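Local structure of C alpha-dehydrogenase (Sphingobium sp. SYK-6, 4YAC) at residues A[2-7]-A[28-33]; A[55-60]-A[80-85]; A[137-142]-A[178-183]; A[184-189]-A[248-253]. The protein is a C alpha-dehydrogenase of the short-chain dehydrogenase/reductase family that binds NADH and belongs to a bacterial pathway cleaving the beta-aryl ethers of lignin. All blocks are in the same frame, centred on the assembly; numbering follows the deposited sequence.

Contact 1 of 4, residues A[2-7]-A[28-33]; sequences QDLEGK and EEAQMK
Two backbone hydrogen bonds tie G6 and K7 to Q31 and K33, the closest CA pairs being E5–Q31 and G6–M32. G6 N donates to Q31 O at 3.0 Å in a nearly straight bond, and K33 N donates to K7 O at 2.8 Å, more bent. G6 sits third in a type II turn from L4 to K7, which K7 N closes on L4 O; its positive phi suits a residue without a side chain. Q31, also at positive phi, turns the chain out of the preceding helix.

M32 carries the inner packing. Its chain bends at the thioether (chi3 72°), bringing CE within 3.8 Å of K7 CB, while CG lies 4.0 Å from L4 CB. L4 CD1 reaches A30 CB, and L239 of helix 231-243 covers both residues. On the outer side, E5 and Q31 run side by side in the same direction, the carboxylate and amide planes 32° apart. The aliphatic part of K33 passes G6 O, its CD 3.7 Å from that oxygen. K7 extends fully the other way, and its NZ is hydrogen-bonded to Q2 O at 2.9 Å. The N-terminal lead into strand 8-12 is thereby joined to the turn between helix 17-28 and strand 33-38, at the base of the first beta-alpha-beta unit of the Rossmann fold.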
loop_
_atom_site.group_PDB
_atom_site.type_symbol
_atom_site.label_atom_id
_atom_site.label_comp_id
_atom_site.label_asym_id
_atom_site.label_seq_id
_atom_site.Cartn_x
_atom_site.Cartn_y
_atom_site.Cartn_z
ATOM N N GLN A 2 24.194 -6.054 14.974
ATOM C CA GLN A 2 25.365 -5.580 15.708
ATOM C C GLN A 2 26.647 -5.747 14.910
ATOM O O GLN A 2 26.668 -6.419 13.873
ATOM C CB GLN A 2 25.480 -6.316 17.040
ATOM C CG GLN A 2 25.576 -5.380 18.232
ATOM C CD GLN A 2 24.387 -4.438 18.347
ATOM O OE1 GLN A 2 23.251 -4.873 18.544
ATOM N NE2 GLN A 2 24.645 -3.141 18.220
ATOM N N ASP A 3 27.699 -5.099 15.406
ATOM C CA ASP A 3 29.050 -5.215 14.863
ATOM C C ASP A 3 29.110 -4.939 13.359
ATOM O O ASP A 3 29.658 -5.729 12.592
ATOM C CB ASP A 3 29.609 -6.604 15.166
ATOM C CG ASP A 3 29.771 -6.852 16.653
ATOM O OD1 ASP A 3 30.778 -6.390 17.233
ATOM O OD2 ASP A 3 28.900 -7.521 17.246
ATOM N N LEU A 4 28.565 -3.798 12.949
ATOM C CA LEU A 4 28.443 -3.461 11.535
ATOM C C LEU A 4 29.787 -3.280 10.833
ATOM O O LEU A 4 29.855 -3.343 9.608
ATOM C CB LEU A 4 27.613 -2.186 11.375
ATOM C CG LEU A 4 26.166 -2.245 11.871
ATOM C CD1 LEU A 4 25.494 -0.892 11.697
ATOM C CD2 LEU A 4 25.376 -3.317 11.140
ATOM N N GLU A 5 30.853 -3.055 11.596
ATOM C CA GLU A 5 32.168 -2.834 10.995
ATOM C C GLU A 5 32.596 -4.026 10.143
ATOM O O GLU A 5 32.636 -5.157 10.620
ATOM C CB GLU A 5 33.227 -2.566 12.064
ATOM C CG GLU A 5 34.606 -2.287 11.479
ATOM C CD GLU A 5 35.629 -1.918 12.533
ATOM O OE1 GLU A 5 35.352 -2.126 13.732
ATOM O OE2 GLU A 5 36.710 -1.420 12.160
ATOM N N GLY A 6 32.905 -3.759 8.879
ATOM C CA GLY A 6 33.359 -4.792 7.968
ATOM C C GLY A 6 32.239 -5.555 7.282
ATOM O O GLY A 6 32.483 -6.328 6.359
ATOM N N LYS A 7 31.007 -5.349 7.731
ATOM C CA LYS A 7 29.871 -6.006 7.102
ATOM C C LYS A 7 29.485 -5.245 5.839
ATOM O O LYS A 7 29.878 -4.092 5.655
ATOM C CB LYS A 7 28.695 -6.106 8.071
ATOM C CG LYS A 7 28.944 -7.103 9.194
ATOM C CD LYS A 7 27.715 -7.354 10.049
ATOM C CE LYS A 7 28.057 -8.285 11.204
ATOM N NZ LYS A 7 26.871 -8.659 12.015
ATOM N N GLU A 28 31.360 5.577 6.436
ATOM C CA GLU A 28 32.285 6.386 7.225
ATOM C C GLU A 28 32.194 6.072 8.712
ATOM O O GLU A 28 33.160 5.599 9.307
ATOM C CB GLU A 28 32.021 7.871 6.982
ATOM C CG GLU A 28 32.320 8.306 5.557
ATOM C CD GLU A 28 32.136 9.796 5.347
ATOM O OE1 GLU A 28 32.913 10.580 5.932
ATOM O OE2 GLU A 28 31.212 10.182 4.595
ATOM N N GLU A 29 31.036 6.328 9.311
ATOM C CA GLU A 29 30.871 6.114 10.747
ATOM C C GLU A 29 30.840 4.632 11.102
ATOM O O GLU A 29 31.632 4.164 11.920
ATOM C CB GLU A 29 29.590 6.780 11.250
ATOM C CG GLU A 29 29.515 8.267 10.977
ATOM C CD GLU A 29 28.228 8.881 11.482
ATOM O OE1 GLU A 29 27.629 8.322 12.425
ATOM O OE2 GLU A 29 27.814 9.919 10.929
ATOM N N ALA A 30 29.914 3.900 10.490
ATOM C CA ALA A 30 29.726 2.488 10.801
ATOM C C ALA A 30 30.841 1.614 10.238
ATOM O O ALA A 30 30.971 0.451 10.620
ATOM C CB ALA A 30 28.384 2.012 10.276
ATOM N N GLN A 31 31.624 2.169 9.318
ATOM C CA GLN A 31 32.743 1.453 8.710
ATOM C C GLN A 31 32.300 0.165 8.013
ATOM O O GLN A 31 33.001 -0.844 8.055
ATOM C CB GLN A 31 33.809 1.139 9.765
ATOM C CG GLN A 31 34.383 2.375 10.434
ATOM C CD GLN A 31 35.437 2.035 11.471
ATOM O OE1 GLN A 31 35.133 1.865 12.650
ATOM N NE2 GLN A 31 36.686 1.931 11.032
ATOM N N MET A 32 31.133 0.199 7.377
ATOM C CA MET A 32 30.694 -0.920 6.558
ATOM C C MET A 32 31.363 -0.860 5.194
ATOM O O MET A 32 31.813 0.205 4.758
ATOM C CB MET A 32 29.172 -0.914 6.383
ATOM C CG MET A 32 28.400 -0.955 7.681
ATOM S SD MET A 32 26.649 -1.290 7.431
ATOM C CE MET A 32 26.703 -3.018 6.957
ATOM N N LYS A 33 31.435 -2.009 4.530
ATOM C CA LYS A 33 31.783 -2.056 3.119
ATOM C C LYS A 33 30.501 -1.804 2.353
ATOM O O LYS A 33 29.563 -2.594 2.443
ATOM C CB LYS A 33 32.394 -3.400 2.738
ATOM C CG LYS A 33 33.647 -3.755 3.535
ATOM C CD LYS A 33 34.082 -5.184 3.272
ATOM C CE LYS A 33 35.313 -5.551 4.090
ATOM N NZ LYS A 33 35.726 -6.968 3.873
#

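Contact 2 of 4, residues A[55-60]-A[80-85]; sequences NVAVHP and QVFGPV
The imidazole of H59 and the phenyl ring of F82 are both met by the methyls of V81, CG2 over the imidazole and CG1 reaching both rings. CG2 of V81 stands over the centre of one H59 face in a CH-pi contact, 4.0 Å from the ring centroid and 13° off the normal. V81 CG1 lies above one face of F82, displaced toward the rim, and also comes within 3.9 Å of H59 CG. The valine and histidine side chains cross at about a right angle. This is surface packing at one margin of the Rossmann sheet: 57-62 is its outermost strand on this side, and the end of helix 68-81 covers it on the crossover to strand 87-90.

In H59, CG anti to the backbone N (chi1 178°) starts the ring out from the strand toward the helix, where NE2 is hydrogen-bonded to E77 OE2, one helical turn before V81. The ring is therefore held by a polar contact at its tip as well as by the valine. F82 follows directly on the helix and reaches inward to strand 57-62, where it also touches V35 of the adjacent strand. A57 CB lies 4.1 Å from F82 CE1. The closest approach to the phenyl ring is that of H59 CB, 3.7 Å from F82 CE2.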
loop_
_atom_site.group_PDB
_atom_site.type_symbol
_atom_site.label_atom_id
_atom_site.label_comp_id
_atom_site.label_asym_id
_atom_site.label_seq_id
_atom_site.Cartn_x
_atom_site.Cartn_y
_atom_site.Cartn_z
ATOM N N ASN A 55 38.389 7.634 4.199
ATOM C CA ASN A 55 38.901 6.303 4.498
ATOM C C ASN A 55 37.772 5.276 4.530
ATOM O O ASN A 55 37.334 4.835 5.595
ATOM C CB ASN A 55 39.654 6.307 5.824
ATOM C CG ASN A 55 40.622 5.145 5.943
ATOM O OD1 ASN A 55 41.422 4.892 5.040
ATOM N ND2 ASN A 55 40.547 4.425 7.052
ATOM N N VAL A 56 37.309 4.899 3.343
ATOM C CA VAL A 56 36.152 4.038 3.205
ATOM C C VAL A 56 36.401 2.924 2.206
ATOM O O VAL A 56 37.329 2.990 1.396
ATOM C CB VAL A 56 34.921 4.837 2.741
ATOM C CG1 VAL A 56 34.581 5.911 3.757
ATOM C CG2 VAL A 56 35.179 5.455 1.372
ATOM N N ALA A 57 35.554 1.905 2.283
ATOM C CA ALA A 57 35.469 0.880 1.260
ATOM C C ALA A 57 34.114 1.028 0.589
ATOM O O ALA A 57 33.102 0.597 1.136
ATOM C CB ALA A 57 35.626 -0.505 1.852
ATOM N N VAL A 58 34.109 1.656 -0.583
ATOM C CA VAL A 58 32.887 1.843 -1.353
ATOM C C VAL A 58 33.084 1.374 -2.790
ATOM O O VAL A 58 34.080 1.714 -3.436
ATOM C CB VAL A 58 32.429 3.320 -1.355
ATOM C CG1 VAL A 58 31.173 3.511 -2.207
ATOM C CG2 VAL A 58 32.175 3.794 0.066
ATOM N N HIS A 59 32.122 0.592 -3.271
ATOM C CA HIS A 59 32.142 0.061 -4.623
ATOM C C HIS A 59 30.885 0.499 -5.376
ATOM O O HIS A 59 29.782 0.175 -4.953
ATOM C CB HIS A 59 32.219 -1.463 -4.617
ATOM C CG HIS A 59 32.198 -2.060 -5.987
ATOM N ND1 HIS A 59 33.286 -2.019 -6.831
ATOM C CD2 HIS A 59 31.207 -2.674 -6.677
ATOM C CE1 HIS A 59 32.975 -2.603 -7.975
ATOM N NE2 HIS A 59 31.720 -3.011 -7.907
ATOM N N PRO A 60 31.047 1.230 -6.490
ATOM C CA PRO A 60 29.893 1.637 -7.297
ATOM C C PRO A 60 29.475 0.561 -8.293
ATOM O O PRO A 60 30.332 -0.157 -8.810
ATOM C CB PRO A 60 30.411 2.873 -8.024
ATOM C CG PRO A 60 31.847 2.564 -8.248
ATOM C CD PRO A 60 32.305 1.771 -7.040
ATOM N N GLN A 80 31.435 -10.751 -4.935
ATOM C CA GLN A 80 32.794 -10.972 -5.416
ATOM C C GLN A 80 33.740 -9.907 -4.889
ATOM O O GLN A 80 34.892 -10.192 -4.564
ATOM C CB GLN A 80 32.835 -10.985 -6.947
ATOM C CG GLN A 80 32.266 -12.245 -7.583
ATOM C CD GLN A 80 32.900 -13.512 -7.039
ATOM O OE1 GLN A 80 34.120 -13.601 -6.905
ATOM N NE2 GLN A 80 32.069 -14.493 -6.709
ATOM N N VAL A 81 33.247 -8.679 -4.802
ATOM C CA VAL A 81 34.086 -7.550 -4.421
ATOM C C VAL A 81 34.280 -7.473 -2.905
ATOM O O VAL A 81 35.401 -7.266 -2.429
ATOM C CB VAL A 81 33.486 -6.232 -4.950
ATOM C CG1 VAL A 81 34.215 -5.021 -4.376
ATOM C CG2 VAL A 81 33.542 -6.213 -6.472
ATOM N N PHE A 82 33.194 -7.643 -2.153
ATOM C CA PHE A 82 33.234 -7.535 -0.694
ATOM C C PHE A 82 32.852 -8.843 -0.013
ATOM O O PHE A 82 33.619 -9.388 0.776
ATOM C CB PHE A 82 32.293 -6.427 -0.207
ATOM C CG PHE A 82 32.747 -5.029 -0.536
ATOM C CD1 PHE A 82 34.090 -4.684 -0.534
ATOM C CD2 PHE A 82 31.814 -4.046 -0.824
ATOM C CE1 PHE A 82 34.490 -3.393 -0.827
ATOM C CE2 PHE A 82 32.205 -2.757 -1.116
ATOM C CZ PHE A 82 33.539 -2.427 -1.119
ATOM N N GLY A 83 31.653 -9.330 -0.306
ATOM C CA GLY A 83 31.137 -10.531 0.328
ATOM C C GLY A 83 29.624 -10.472 0.377
ATOM O O GLY A 83 29.032 -9.540 -0.167
ATOM N N PRO A 84 28.984 -11.458 1.032
ATOM C CA PRO A 84 27.514 -11.488 1.046
ATOM C C PRO A 84 26.911 -10.240 1.677
ATOM O O PRO A 84 27.468 -9.707 2.635
ATOM C CB PRO A 84 27.191 -12.731 1.885
ATOM C CG PRO A 84 28.446 -13.547 1.887
ATOM C CD PRO A 84 29.565 -12.560 1.816
ATOM N N VAL A 85 25.784 -9.780 1.140
ATOM C CA VAL A 85 25.128 -8.589 1.657
ATOM C C VAL A 85 24.555 -8.853 3.042
ATOM O O VAL A 85 23.804 -9.811 3.243
ATOM C CB VAL A 85 24.001 -8.115 0.719
ATOM C CG1 VAL A 85 23.296 -6.891 1.300
ATOM C CG2 VAL A 85 24.561 -7.800 -0.656
#

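Contact 3 of 4, residues A[137-142]-A[178-183]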
loop_
_atom_site.group_PDB
_atom_site.type_symbol
_atom_site.label_atom_id
_atom_site.label_comp_id
_atom_site.label_asym_id
_atom_site.label_seq_id
_atom_site.Cartn_x
_atom_site.Cartn_y
_atom_site.Cartn_z
ATOM N N GLY A 137 20.809 -10.930 8.960
ATOM C CA GLY A 137 20.889 -9.808 8.048
ATOM C C GLY A 137 19.922 -8.718 8.457
ATOM O O GLY A 137 19.326 -8.769 9.534
ATOM N N HIS A 138 19.774 -7.722 7.596
ATOM C CA HIS A 138 18.846 -6.638 7.858
ATOM C C HIS A 138 18.345 -6.047 6.555
ATOM O O HIS A 138 19.096 -5.933 5.586
ATOM C CB HIS A 138 19.515 -5.564 8.708
ATOM C CG HIS A 138 18.547 -4.659 9.403
ATOM N ND1 HIS A 138 18.117 -4.884 10.694
ATOM C CD2 HIS A 138 17.920 -3.536 8.985
ATOM C CE1 HIS A 138 17.268 -3.933 11.042
ATOM N NE2 HIS A 138 17.132 -3.102 10.025
ATOM N N ILE A 139 17.066 -5.687 6.535
ATOM C CA ILE A 139 16.449 -5.099 5.357
ATOM C C ILE A 139 15.801 -3.772 5.721
ATOM O O ILE A 139 14.934 -3.711 6.589
ATOM C CB ILE A 139 15.394 -6.039 4.740
ATOM C CG1 ILE A 139 16.044 -7.360 4.321
ATOM C CG2 ILE A 139 14.735 -5.388 3.525
ATOM C CD1 ILE A 139 15.055 -8.470 4.036
ATOM N N LEU A 140 16.243 -2.715 5.050
ATOM C CA LEU A 140 15.642 -1.394 5.178
ATOM C C LEU A 140 14.847 -1.089 3.933
ATOM O O LEU A 140 15.324 -1.288 2.815
ATOM C CB LEU A 140 16.706 -0.313 5.389
ATOM C CG LEU A 140 16.251 1.151 5.254
ATOM C CD1 LEU A 140 15.398 1.576 6.442
ATOM C CD2 LEU A 140 17.447 2.077 5.081
ATOM N N ILE A 141 13.625 -0.612 4.140
ATOM C CA ILE A 141 12.811 -0.063 3.072
ATOM C C ILE A 141 12.557 1.396 3.407
ATOM O O ILE A 141 12.081 1.716 4.500
ATOM C CB ILE A 141 11.482 -0.830 2.903
ATOM C CG1 ILE A 141 11.750 -2.194 2.269
ATOM C CG2 ILE A 141 10.503 -0.044 2.023
ATOM C CD1 ILE A 141 10.564 -3.144 2.315
ATOM N N THR A 142 12.912 2.277 2.476
ATOM C CA THR A 142 12.629 3.702 2.614
ATOM C C THR A 142 11.369 4.027 1.839
ATOM O O THR A 142 11.367 4.025 0.608
ATOM C CB THR A 142 13.791 4.576 2.109
ATOM O OG1 THR A 142 15.002 4.199 2.782
ATOM C CG2 THR A 142 13.514 6.055 2.360
ATOM N N TYR A 178 14.458 -15.937 10.895
ATOM C CA TYR A 178 15.732 -16.114 10.195
ATOM C C TYR A 178 16.794 -15.140 10.701
ATOM O O TYR A 178 17.856 -15.002 10.092
ATOM C CB TYR A 178 15.552 -15.923 8.689
ATOM C CG TYR A 178 14.616 -16.918 8.045
ATOM C CD1 TYR A 178 14.881 -18.279 8.088
ATOM C CD2 TYR A 178 13.477 -16.494 7.376
ATOM C CE1 TYR A 178 14.032 -19.192 7.496
ATOM C CE2 TYR A 178 12.624 -17.399 6.779
ATOM C CZ TYR A 178 12.905 -18.746 6.840
ATOM O OH TYR A 178 12.055 -19.649 6.247
ATOM N N ASN A 179 16.495 -14.464 11.808
ATOM C CA ASN A 179 17.387 -13.464 12.384
ATOM C C ASN A 179 17.694 -12.348 11.388
ATOM O O ASN A 179 18.802 -11.811 11.358
ATOM C CB ASN A 179 18.683 -14.117 12.872
ATOM C CG ASN A 179 18.451 -15.069 14.031
ATOM O OD1 ASN A 179 17.601 -14.822 14.887
ATOM N ND2 ASN A 179 19.200 -16.165 14.060
ATOM N N ILE A 180 16.693 -12.006 10.581
ATOM C CA ILE A 180 16.798 -10.897 9.643
ATOM C C ILE A 180 15.906 -9.753 10.123
ATOM O O ILE A 180 14.685 -9.891 10.194
ATOM C CB ILE A 180 16.408 -11.326 8.207
ATOM C CG1 ILE A 180 17.420 -12.343 7.671
ATOM C CG2 ILE A 180 16.337 -10.111 7.274
ATOM C CD1 ILE A 180 17.006 -13.011 6.374
ATOM N N GLY A 181 16.533 -8.633 10.469
ATOM C CA GLY A 181 15.823 -7.471 10.967
ATOM C C GLY A 181 15.203 -6.673 9.838
ATOM O O GLY A 181 15.655 -6.744 8.696
ATOM N N VAL A 182 14.161 -5.915 10.163
ATOM C CA VAL A 182 13.456 -5.109 9.179
ATOM C C VAL A 182 13.226 -3.707 9.727
ATOM O O VAL A 182 12.812 -3.548 10.878
ATOM C CB VAL A 182 12.100 -5.733 8.796
ATOM C CG1 VAL A 182 11.424 -4.916 7.706
ATOM C CG2 VAL A 182 12.278 -7.171 8.337
ATOM N N SER A 183 13.510 -2.702 8.902
ATOM C CA SER A 183 13.229 -1.312 9.236
ATOM C C SER A 183 12.476 -0.625 8.108
ATOM O O SER A 183 12.758 -0.845 6.929
ATOM C CB SER A 183 14.519 -0.543 9.525
ATOM O OG SER A 183 15.173 -1.055 10.677
#
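G137 through I141 pair with N179 through S183 in parallel register, the two strands of a beta-alpha-beta unit whose connection is helix 155-174 in the Rossmann fold. Five backbone bonds form the ladder. G137 N donates to N179 O in the longest of them, 3.2 Å, and G137 O accepts G181 N. G181 O then takes I139 N at 2.8 Å, I139 O takes S183 N, and S183 O takes I141 N at 2.9 Å in a bond only 9° from straight. CA-H groups of I180, H138, V182 and L140 add weaker contacts to the same carbonyls. H138 and L140 turn their own N and O the other way, to D86 and to L88 and N90 of strand 87-90, and L140 O also accepts from N90 ND2.

I139 CD1 meets I180 CG2 at 3.8 Å on the face covered by helices 105-133 and 155-174. On the opposite face, H138 has CG anti to its backbone N (chi1 -161°), and the imidazole lies over the G181–V182 peptide; G181, with no side chain, lets ND1 come within 3.5 Å of its CA. The buried S183 hydroxyl is satisfied twice: it passes its proton to R246 O and accepts from the imidazole, H138 NE2 lying 2.9 Å from S183 OG, which sits 3° out of the ring plane.

Contact 4 of 4, residues A[184-189]-A[248-253]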
loop_
_atom_site.group_PDB
_atom_site.type_symbol
_atom_site.label_atom_id
_atom_site.label_comp_id
_atom_site.label_asym_id
_atom_site.label_seq_id
_atom_site.Cartn_x
_atom_site.Cartn_y
_atom_site.Cartn_z
ATOM N N LEU A 184 11.516 0.209 8.496
ATOM C CA LEU A 184 10.751 1.018 7.561
ATOM C C LEU A 184 10.936 2.492 7.891
ATOM O O LEU A 184 10.422 2.984 8.897
ATOM C CB LEU A 184 9.266 0.639 7.605
ATOM C CG LEU A 184 8.322 1.443 6.712
ATOM C CD1 LEU A 184 8.653 1.237 5.239
ATOM C CD2 LEU A 184 6.888 1.039 7.007
ATOM N N LEU A 185 11.687 3.182 7.039
ATOM C CA LEU A 185 11.913 4.617 7.174
ATOM C C LEU A 185 10.892 5.389 6.351
ATOM O O LEU A 185 10.708 5.106 5.169
ATOM C CB LEU A 185 13.330 4.980 6.725
ATOM C CG LEU A 185 13.667 6.472 6.648
ATOM C CD1 LEU A 185 13.659 7.114 8.031
ATOM C CD2 LEU A 185 15.005 6.674 5.955
ATOM N N CYS A 186 10.243 6.364 6.979
ATOM C CA CYS A 186 9.250 7.199 6.310
ATOM C C CYS A 186 9.617 8.673 6.419
ATOM O O CYS A 186 9.145 9.364 7.323
ATOM C CB CYS A 186 7.862 6.969 6.906
ATOM S SG CYS A 186 7.216 5.304 6.645
ATOM N N PRO A 187 10.464 9.161 5.499
ATOM C CA PRO A 187 10.821 10.583 5.498
ATOM C C PRO A 187 9.620 11.474 5.210
ATOM O O PRO A 187 8.651 11.011 4.608
ATOM C CB PRO A 187 11.851 10.691 4.367
ATOM C CG PRO A 187 12.330 9.295 4.131
ATOM C CD PRO A 187 11.163 8.421 4.435
ATOM N N GLY A 188 9.679 12.729 5.641
ATOM C CA GLY A 188 8.688 13.707 5.238
ATOM C C GLY A 188 9.002 14.154 3.827
ATOM O O GLY A 188 8.630 13.490 2.860
ATOM N N GLY A 189 9.702 15.277 3.704
ATOM C CA GLY A 189 10.167 15.734 2.410
ATOM C C GLY A 189 9.053 16.344 1.584
ATOM O O GLY A 189 8.708 15.834 0.518
ATOM N N TRP A 248 9.575 0.720 13.049
ATOM C CA TRP A 248 8.983 2.015 12.725
ATOM C C TRP A 248 9.993 3.145 12.887
ATOM O O TRP A 248 10.260 3.588 14.002
ATOM C CB TRP A 248 7.765 2.301 13.609
ATOM C CG TRP A 248 6.595 1.403 13.368
ATOM C CD1 TRP A 248 6.043 0.524 14.253
ATOM C CD2 TRP A 248 5.824 1.298 12.164
ATOM N NE1 TRP A 248 4.977 -0.121 13.676
ATOM C CE2 TRP A 248 4.822 0.335 12.392
ATOM C CE3 TRP A 248 5.882 1.925 10.916
ATOM C CZ2 TRP A 248 3.887 -0.017 11.422
ATOM C CZ3 TRP A 248 4.952 1.574 9.951
ATOM C CH2 TRP A 248 3.970 0.611 10.211
ATOM N N VAL A 249 10.553 3.605 11.774
ATOM C CA VAL A 249 11.471 4.737 11.795
ATOM C C VAL A 249 10.734 5.959 11.259
ATOM O O VAL A 249 10.793 6.277 10.070
ATOM C CB VAL A 249 12.751 4.463 10.980
ATOM C CG1 VAL A 249 13.806 5.520 11.282
ATOM C CG2 VAL A 249 13.299 3.075 11.302
ATOM N N LEU A 250 10.032 6.625 12.171
ATOM C CA LEU A 250 9.184 7.771 11.867
ATOM C C LEU A 250 9.589 8.935 12.768
ATOM O O LEU A 250 8.905 9.234 13.743
ATOM C CB LEU A 250 7.706 7.421 12.086
ATOM C CG LEU A 250 7.222 6.040 11.642
ATOM C CD1 LEU A 250 5.906 5.704 12.321
ATOM C CD2 LEU A 250 7.072 5.981 10.143
ATOM N N PRO A 251 10.709 9.597 12.452
ATOM C CA PRO A 251 11.271 10.539 13.426
ATOM C C PRO A 251 10.588 11.914 13.444
ATOM O O PRO A 251 11.269 12.939 13.468
ATOM C CB PRO A 251 12.733 10.642 12.983
ATOM C CG PRO A 251 12.699 10.422 11.519
ATOM C CD PRO A 251 11.555 9.473 11.251
ATOM N N TYR A 252 9.257 11.924 13.463
ATOM C CA TYR A 252 8.492 13.169 13.450
ATOM C C TYR A 252 7.318 13.123 14.428
ATOM O O TYR A 252 6.205 12.762 14.046
ATOM C CB TYR A 252 7.983 13.461 12.037
ATOM C CG TYR A 252 9.049 13.274 10.989
ATOM C CD1 TYR A 252 10.157 14.105 10.948
ATOM C CD2 TYR A 252 8.956 12.257 10.052
ATOM C CE1 TYR A 252 11.141 13.930 10.003
ATOM C CE2 TYR A 252 9.935 12.078 9.097
ATOM C CZ TYR A 252 11.025 12.921 9.078
ATOM O OH TYR A 252 12.009 12.759 8.133
ATOM N N PRO A 253 7.564 13.494 15.696
ATOM C CA PRO A 253 6.497 13.484 16.706
ATOM C C PRO A 253 5.347 14.435 16.361
ATOM O O PRO A 253 4.269 14.324 16.947
ATOM C CB PRO A 253 7.210 13.932 17.988
ATOM C CG PRO A 253 8.664 13.743 17.729
ATOM C CD PRO A 253 8.862 13.900 16.262
#
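V249 is bonded to 184-189 through both of its backbone polar atoms: its N donates to L184 O at 2.9 Å, and its O accepts C186 N at 3.1 Å, the latter nearly along the C=O axis. Further on, where the chains have separated, G188 N makes a weak hydrogen bond of 3.4 Å to Y252 OH, and G188 is poorly ordered. The same ring approaches C186 O with its edge, the oxygen lying in the ring plane, 3.3 Å from CE2. C186 O is buried with no hydrogen-bonding partner in the model; the ring edge of Y252 is what it faces across the contact. An inverse gamma turn centred on P251 swings Y252 back toward 184-189, and P251 CG rests over one face of the tyrosine ring.

The pairing adds the short strand 248-249 to strand 180-185 as the last parallel strand of the Rossmann sheet. P187 and G188 follow strand 180-185, and the side chain of P187 is about 8 Å from the bound NADH; in short-chain dehydrogenases a Pro-Gly at this place commonly borders the nicotinamide site.

On one face L184 and W248 lie side by side, pointing the same way, with L184 CD2 3.6 Å from W248 CZ3. Beyond, L250 CD2 is pressed tightly against C186 CB at 3.5 Å. L185 and V249 point to the other face, toward helix 231-243, and meet at 3.6 Å between CD1 and CG1. W248 NE1 is hydrogen-bonded to E265 OE1 of the second subunit, whose V266 packs on L250.

In the fold
Along the chain the four contacts follow one another in series, each closing before the next opens. Contacts 1 and 2 are neighbours, centres about 11 Å apart, joined where K33 CB packs on F82 CD2 at 3.7 Å. Contacts 3 and 4 share strand 180-185, with centres about 16 Å apart, and there I141 O probably accepts a hydrogen bond from L185 N. Contacts 2 and 4 are the most distant pair, about 28 Å between centres, because they reach the two outermost strands of one parallel sheet, 57-62 and 248-249. The set thus spans the sheet of the Rossmann fold that binds NADH, from an exposed margin at contact 2 to the subunit interface at contact 4.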